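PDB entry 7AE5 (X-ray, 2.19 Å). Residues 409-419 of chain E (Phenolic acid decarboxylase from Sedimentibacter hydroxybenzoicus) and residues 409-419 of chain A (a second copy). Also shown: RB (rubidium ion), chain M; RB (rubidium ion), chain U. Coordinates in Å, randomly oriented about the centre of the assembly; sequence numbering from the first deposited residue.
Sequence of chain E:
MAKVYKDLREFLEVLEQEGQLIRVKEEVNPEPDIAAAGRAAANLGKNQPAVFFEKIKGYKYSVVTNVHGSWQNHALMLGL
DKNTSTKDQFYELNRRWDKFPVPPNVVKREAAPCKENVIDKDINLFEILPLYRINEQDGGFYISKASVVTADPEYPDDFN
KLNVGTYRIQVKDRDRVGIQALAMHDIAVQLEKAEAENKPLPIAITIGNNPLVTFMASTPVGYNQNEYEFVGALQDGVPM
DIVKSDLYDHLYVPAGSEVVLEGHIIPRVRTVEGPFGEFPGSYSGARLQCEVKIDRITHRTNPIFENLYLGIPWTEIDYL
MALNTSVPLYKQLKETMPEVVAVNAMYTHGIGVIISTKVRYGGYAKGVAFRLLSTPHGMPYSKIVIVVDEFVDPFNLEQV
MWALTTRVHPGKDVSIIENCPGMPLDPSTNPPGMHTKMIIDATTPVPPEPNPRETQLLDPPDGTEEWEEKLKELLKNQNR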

# COMPACT_ATOMS: atom_id res chain seq x y z
N HIS E 409 8.21 -8.82 11.05
CA HIS E 409 8.03 -9.05 9.62
C HIS E 409 7.44 -7.76 9.06
O HIS E 409 6.25 -7.48 9.25
CB HIS E 409 7.10 -10.24 9.37
CG HIS E 409 7.00 -10.66 7.94
ND1 HIS E 409 6.84 -9.75 6.91
CD2 HIS E 409 7.02 -11.88 7.36
CE1 HIS E 409 6.77 -10.40 5.76
NE2 HIS E 409 6.88 -11.70 6.00
N PRO E 410 8.25 -6.93 8.39
CA PRO E 410 7.76 -5.61 7.98
C PRO E 410 6.56 -5.66 7.05
O PRO E 410 5.88 -4.64 6.89
CB PRO E 410 8.99 -4.99 7.29
CG PRO E 410 10.15 -5.70 7.90
CD PRO E 410 9.68 -7.11 8.09
N GLY E 411 6.28 -6.81 6.44
CA GLY E 411 5.10 -6.93 5.59
C GLY E 411 3.79 -6.96 6.35
O GLY E 411 2.74 -6.70 5.76
N LYS E 412 3.83 -7.26 7.65
CA LYS E 412 2.62 -7.27 8.47
C LYS E 412 2.80 -6.71 9.87
O LYS E 412 1.80 -6.29 10.46
CB LYS E 412 2.06 -8.70 8.58
CG LYS E 412 2.88 -9.64 9.45
CD LYS E 412 2.73 -11.08 8.99
CE LYS E 412 3.49 -11.33 7.69
NZ LYS E 412 2.83 -12.34 6.82
N ASP E 413 4.01 -6.67 10.42
CA ASP E 413 4.23 -6.12 11.76
C ASP E 413 4.36 -4.60 11.77
O ASP E 413 4.52 -4.02 12.85
CB ASP E 413 5.50 -6.74 12.39
CG ASP E 413 5.22 -8.04 13.18
OD1 ASP E 413 4.27 -8.09 13.98
OD2 ASP E 413 6.00 -9.00 13.04
N VAL E 414 4.30 -3.93 10.62
CA VAL E 414 4.50 -2.48 10.52
C VAL E 414 3.26 -1.85 9.90
O VAL E 414 2.94 -2.11 8.74
CB VAL E 414 5.75 -2.13 9.70
CG1 VAL E 414 5.89 -0.62 9.55
CG2 VAL E 414 7.00 -2.72 10.35
N SER E 415 2.60 -0.98 10.66
CA SER E 415 1.38 -0.31 10.23
C SER E 415 1.64 1.18 10.06
O SER E 415 2.23 1.81 10.94
CB SER E 415 0.24 -0.54 11.23
OG SER E 415 -0.12 -1.90 11.27
N ILE E 416 1.19 1.73 8.93
CA ILE E 416 1.36 3.14 8.61
C ILE E 416 -0.03 3.75 8.42
O ILE E 416 -0.78 3.33 7.54
CB ILE E 416 2.23 3.33 7.36
CG1 ILE E 416 3.71 3.17 7.72
CG2 ILE E 416 1.98 4.68 6.72
CD1 ILE E 416 4.58 2.72 6.57
N ILE E 417 -0.36 4.72 9.26
CA ILE E 417 -1.70 5.31 9.32
C ILE E 417 -1.58 6.81 9.08
O ILE E 417 -0.97 7.52 9.88
CB ILE E 417 -2.39 5.03 10.67
CG1 ILE E 417 -2.32 3.54 11.00
CG2 ILE E 417 -3.83 5.51 10.64
CD1 ILE E 417 -2.10 3.25 12.47
N GLU E 418 -2.18 7.28 8.00
CA GLU E 418 -2.08 8.68 7.60
C GLU E 418 -3.21 9.51 8.19
O GLU E 418 -4.22 8.99 8.68
CB GLU E 418 -2.07 8.81 6.08
CG GLU E 418 -1.26 7.73 5.37
CD GLU E 418 -0.85 8.13 3.97
OE1 GLU E 418 0.35 8.40 3.75
OE2 GLU E 418 -1.73 8.18 3.08
N ASN E 419 -3.03 10.83 8.15
CA ASN E 419 -4.06 11.80 8.53
C ASN E 419 -4.49 11.63 9.99
O ASN E 419 -5.68 11.64 10.31
CB ASN E 419 -5.26 11.72 7.59
CG ASN E 419 -5.91 13.07 7.36
OD1 ASN E 419 -7.12 13.23 7.57
ND2 ASN E 419 -5.12 14.05 6.93
RB RB M . 13.53 12.03 5.88
RB RB U . 5.79 -9.31 15.46
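Chain A 409-419: HPGKDVSIIEN

Residues 409-419 of chain A, a second copy of the same stretch, lie on chain E in a nearly symmetric, reciprocal arrangement: the turn of each copy faces the strand of the other. Pro E410 sits against Ile A416 and Ile E416 against Pro A410, each pair with CA atoms 6.8 Å apart; Gly E411 and Glu A418 have their CA atoms 6.8 Å apart, and the CA atoms of Glu E418 and Gly A411 are separated by 6.9 Å. The pairing is reciprocal, and the two strands, 414 to 418, run in broadly opposite directions without pairing as a sheet.

Chain A has the backbone of chain E. Pro A410 (-59/-18) and Gly A411 (-71/-20) carry the turn, which is closed by two bonds to one carbonyl, Lys A412 N to His A409 O (2.9 Å) and Asp A413 N to His A409 O (2.7 Å). From Val A414 to Glu A418 the chain is extended, and at Asn A419 (59/50) it turns a corner. No hydrogen bond joins the two stretches; the contact is made by packing of side chains against each other and against the backbone of the opposing turn, and buries 345 Å², both sides summed.

The two isoleucines have the largest areas covered, 71 Å² for Ile E416 and 65 Å² for Ile A416, and here the copies differ. Ile A416 has chi1 m and chi2 m (-52°, -77°), whereas Ile E416 is m, t (-79°, 154°). Both rotamers nevertheless bring CD1 over the partner's turn and valine: Ile A416 CD1 lies 4.1 Å from Pro E410 CB and 4.4 Å from Val E414 CG1, while Ile E416 CD1 lies 4.0 Å from Val A414 CG1 and 3.9 Å from Pro A410 O. Ile A416 CG2 also approaches Pro E410 O, at 3.7 Å. Both valines are t, and both prolines have the C-gamma exo pucker, with CB pointing toward the other stretch. Ser A415 points away, as expected where residues alternate along a strand.

The glutamates start out sideways, but their ends come nearer to the opposing glycines. Glu E418 OE1 is 3.9 Å from Gly A411 CA and Glu A418 OE2 is 4.0 Å from Gly E411 CA. The absence of a side chain matters here: a CB on Gly E411 would clash with Glu A418 OE1 at 3.0 Å, and one on Gly A411 would be 2.8 Å from His A409 CE1 in its own turn. Glu A418 (-32°, -100°, -10°) departs from the m, t start of Glu E418.

His A409 is t, like His E409, so its ring folds back over the turn and ND1 accepts a weak hydrogen bond from Gly A411 N (3.0 Å). Asp A413, m at -90°, reaches back so that OD2 accepts from His A409 N (2.9 Å), while OD1 and OD2 of Asp A413 both bind the same rubidium ion, RB of chain M, at 2.5 Å each; Asp E413 holds RB of chain U in the same bidentate way. Lys A412, p at chi1, points away from chain E, and its NZ forms a salt bridge with Asp A413 OD2 at 3.5 Å, a contact with no counterpart within the chain E stretch.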

# COMPACT_ATOMS: atom_id res chain seq x y z
N HIS A 409 9.06 11.17 8.02
CA HIS A 409 7.64 11.23 7.71
C HIS A 409 7.25 9.84 7.23
O HIS A 409 7.57 9.48 6.08
CB HIS A 409 7.36 12.28 6.63
CG HIS A 409 5.90 12.49 6.35
ND1 HIS A 409 5.06 11.47 5.98
CD2 HIS A 409 5.14 13.61 6.37
CE1 HIS A 409 3.84 11.95 5.79
NE2 HIS A 409 3.87 13.25 6.02
N PRO A 410 6.60 9.02 8.05
CA PRO A 410 6.38 7.61 7.66
C PRO A 410 5.59 7.44 6.38
O PRO A 410 5.65 6.36 5.78
CB PRO A 410 5.63 7.04 8.87
CG PRO A 410 6.05 7.90 10.01
CD PRO A 410 6.15 9.28 9.42
N GLY A 411 4.88 8.47 5.92
CA GLY A 411 4.18 8.37 4.65
C GLY A 411 5.08 8.36 3.44
O GLY A 411 4.66 7.92 2.37
N LYS A 412 6.32 8.84 3.58
CA LYS A 412 7.21 8.94 2.43
C LYS A 412 8.62 8.47 2.77
O LYS A 412 9.36 8.04 1.87
CB LYS A 412 7.26 10.38 1.91
CG LYS A 412 7.84 11.38 2.90
CD LYS A 412 8.55 12.53 2.20
CE LYS A 412 9.15 13.48 3.22
NZ LYS A 412 10.63 13.30 3.39
N ASP A 413 9.01 8.56 4.04
CA ASP A 413 10.37 8.20 4.44
C ASP A 413 10.55 6.71 4.70
O ASP A 413 11.69 6.27 4.87
CB ASP A 413 10.77 8.99 5.71
CG ASP A 413 11.46 10.34 5.41
OD1 ASP A 413 12.28 10.45 4.47
OD2 ASP A 413 11.21 11.30 6.15
N VAL A 414 9.47 5.93 4.73
CA VAL A 414 9.52 4.50 5.06
C VAL A 414 9.08 3.70 3.85
O VAL A 414 7.96 3.87 3.36
CB VAL A 414 8.65 4.16 6.28
CG1 VAL A 414 8.55 2.65 6.45
CG2 VAL A 414 9.20 4.82 7.54
N SER A 415 9.95 2.81 3.37
CA SER A 415 9.66 1.98 2.21
C SER A 415 9.68 0.51 2.59
O SER A 415 10.65 0.02 3.19
CB SER A 415 10.66 2.25 1.08
OG SER A 415 10.75 3.63 0.80
N ILE A 416 8.62 -0.20 2.23
CA ILE A 416 8.44 -1.62 2.50
C ILE A 416 8.53 -2.36 1.17
O ILE A 416 7.71 -2.13 0.28
CB ILE A 416 7.10 -1.90 3.20
CG1 ILE A 416 6.93 -0.99 4.43
CG2 ILE A 416 6.99 -3.35 3.60
CD1 ILE A 416 7.73 -1.43 5.62
N ILE A 417 9.51 -3.26 1.05
CA ILE A 417 9.77 -3.97 -0.21
C ILE A 417 9.67 -5.47 0.05
O ILE A 417 10.50 -6.04 0.76
CB ILE A 417 11.14 -3.60 -0.79
CG1 ILE A 417 11.28 -2.08 -0.91
CG2 ILE A 417 11.32 -4.24 -2.16
CD1 ILE A 417 12.69 -1.58 -0.69
N GLU A 418 8.68 -6.11 -0.57
CA GLU A 418 8.42 -7.53 -0.37
C GLU A 418 9.24 -8.38 -1.34
O GLU A 418 9.76 -7.89 -2.35
CB GLU A 418 6.93 -7.84 -0.55
CG GLU A 418 5.99 -6.72 -0.13
CD GLU A 418 5.38 -6.94 1.25
OE1 GLU A 418 5.53 -8.05 1.80
OE2 GLU A 418 4.74 -5.99 1.77
N ASN A 419 9.33 -9.67 -1.02
CA ASN A 419 9.97 -10.67 -1.88
C ASN A 419 11.43 -10.32 -2.17
O ASN A 419 11.88 -10.34 -3.32
CB ASN A 419 9.19 -10.87 -3.18
CG ASN A 419 9.25 -12.29 -3.68
OD1 ASN A 419 8.83 -13.22 -2.99
ND2 ASN A 419 9.79 -12.47 -4.88
O HOH W 1 14.00 12.51 3.52
O HOH W 2 6.55 -11.36 14.35
O HOH W 3 3.56 -10.31 15.66